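PDB 3K5I: phosphoribosyl-aminoimidazole carboxylase from Aspergillus clavatus, which probably carboxylates 5-aminoimidazole ribonucleotide to its N5-carboxyamino form at the expense of ATP in purine biosynthesis, as an ATP-grasp enzyme. Local coordinates for residues D309-L312 with R313-D317. Residues are numbered along the deposited sequence; the frame is centred on the assembly and turned at random.
Sequences DAHL and RAILD
His311 swings its ring opposite the backbone N (chi1 -173°), while Ile315, one turn on, sets CG1 between its own N and carbonyl carbon (chi1 63°), leaving CG2 to meet the imidazole. That methyl lies 3.6 Å from His311 NE2, approaching the ring obliquely. A histidine suits this buried place because both ring nitrogens are engaged, ND1 with Val270 N and NE2 with Thr91 OG1; these two bonds fix the ring's rotation. The other branch of the isoleucine is tucked against the backbone, CG1 3.1 Å from Leu312 O. Leu312 and Leu316 form the neighbouring, apolar row, CD2 of the first standing 4.3 Å from CD1 of the second, and both pack on Val27. The two rows lie on the last turn of helix 307-315 and the residue that follows it; the helix rests against helix 34-46 and strands 26-30 and 89-92 of the N-terminal parallel sheet. Regular i to i+4 bonds hold it, among them Ala314 N to Ala310 O at 2.8 Å; the methyl of buried Ala314 fits close to the backbone, against that same carbonyl oxygen. Leu316 N bonds to Arg313 O at 3.1 Å as the last turn tightens. The helix ends in a Schellman motif, Asp317 leaving helical geometry with a positive phi (57°) and a weak bond from its N to Ala314 O. Asp317 also forms a salt bridge with Lys268. Arg313 runs its aliphatic arm past Asp309 O, 3.5 Å from CG, and is long enough to carry NH1 to the carbonyl oxygens of Pro319 and of Leu353 of the second subunit. Asp309 turns OD1 to Ser42 OG and OD2 to Ser306 N.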
loop_
_atom_site.group_PDB
_atom_site.type_symbol
_atom_site.label_atom_id
_atom_site.label_comp_id
_atom_site.label_asym_id
_atom_site.label_seq_id
_atom_site.Cartn_x
_atom_site.Cartn_y
_atom_site.Cartn_z
ATOM N N ASP A 309 1.595 -1.078 -10.109
ATOM C CA ASP A 309 1.732 -2.518 -10.314
ATOM C C ASP A 309 1.683 -2.733 -11.831
ATOM O O ASP A 309 2.448 -3.482 -12.434
ATOM C CB ASP A 309 0.424 -3.109 -9.784
ATOM C CG ASP A 309 0.286 -3.004 -8.255
ATOM O OD1 ASP A 309 1.365 -3.092 -7.590
ATOM O OD2 ASP A 309 -0.889 -3.024 -7.787
ATOM N N ALA A 310 0.721 -2.079 -12.465
ATOM C CA ALA A 310 0.575 -2.271 -13.894
ATOM C C ALA A 310 1.836 -2.000 -14.710
ATOM O O ALA A 310 2.266 -2.820 -15.552
ATOM C CB ALA A 310 -0.629 -1.494 -14.383
ATOM N N HIS A 311 2.435 -0.849 -14.434
ATOM C CA HIS A 311 3.652 -0.465 -15.146
ATOM C C HIS A 311 4.800 -1.480 -15.009
ATOM O O HIS A 311 5.463 -1.812 -15.972
ATOM C CB HIS A 311 4.128 0.864 -14.658
ATOM C CG HIS A 311 5.269 1.366 -15.461
ATOM N ND1 HIS A 311 5.077 2.010 -16.666
ATOM C CD2 HIS A 311 6.611 1.259 -15.284
ATOM C CE1 HIS A 311 6.259 2.286 -17.196
ATOM N NE2 HIS A 311 7.206 1.865 -16.370
ATOM N N LEU A 312 5.027 -2.018 -13.822
ATOM C CA LEU A 312 6.095 -2.992 -13.671
ATOM C C LEU A 312 5.786 -4.196 -14.505
ATOM O O LEU A 312 6.631 -4.689 -15.219
ATOM C CB LEU A 312 6.082 -3.479 -12.231
ATOM C CG LEU A 312 6.949 -2.746 -11.226
ATOM C CD1 LEU A 312 6.694 -3.523 -9.947
ATOM C CD2 LEU A 312 8.457 -2.777 -11.691
ATOM N N ARG A 313 4.550 -4.696 -14.395
ATOM C CA ARG A 313 4.158 -5.862 -15.162
ATOM C C ARG A 313 4.406 -5.656 -16.639
ATOM O O ARG A 313 4.954 -6.526 -17.345
ATOM C CB ARG A 313 2.669 -6.195 -14.924
ATOM C CG ARG A 313 2.492 -6.792 -13.536
ATOM C CD ARG A 313 1.012 -6.803 -13.002
ATOM N NE ARG A 313 0.864 -7.461 -11.692
ATOM C CZ ARG A 313 0.183 -8.584 -11.447
ATOM N NH1 ARG A 313 -0.388 -9.277 -12.403
ATOM N NH2 ARG A 313 0.073 -9.093 -10.231
ATOM N N ALA A 314 3.981 -4.473 -17.089
ATOM C CA ALA A 314 4.103 -4.195 -18.522
ATOM C C ALA A 314 5.533 -4.252 -19.033
ATOM O O ALA A 314 5.841 -4.853 -20.076
ATOM C CB ALA A 314 3.490 -2.864 -18.884
ATOM N N ILE A 315 6.416 -3.590 -18.299
ATOM C CA ILE A 315 7.784 -3.555 -18.745
ATOM C C ILE A 315 8.530 -4.858 -18.468
ATOM O O ILE A 315 9.686 -4.983 -18.881
ATOM C CB ILE A 315 8.582 -2.418 -18.032
ATOM C CG1 ILE A 315 8.647 -2.680 -16.549
ATOM C CG2 ILE A 315 8.035 -1.019 -18.287
ATOM C CD1 ILE A 315 9.570 -1.641 -16.019
ATOM N N LEU A 316 7.905 -5.772 -17.734
ATOM C CA LEU A 316 8.509 -7.064 -17.359
ATOM C C LEU A 316 7.793 -8.207 -18.064
ATOM O O LEU A 316 8.089 -9.376 -17.786
ATOM C CB LEU A 316 8.495 -7.303 -15.838
ATOM C CG LEU A 316 9.557 -6.363 -15.293
ATOM C CD1 LEU A 316 9.611 -6.302 -13.778
ATOM C CD2 LEU A 316 10.991 -6.656 -15.827
ATOM N N ASP A 317 6.850 -7.856 -18.946
ATOM C CA ASP A 317 6.061 -8.829 -19.673
ATOM C C ASP A 317 5.327 -9.766 -18.746
ATOM O O ASP A 317 5.258 -10.967 -19.016
ATOM C CB ASP A 317 6.906 -9.600 -20.689
ATOM C CG ASP A 317 7.567 -8.614 -21.649
ATOM O OD1 ASP A 317 6.860 -7.653 -22.034
ATOM O OD2 ASP A 317 8.787 -8.702 -21.908
#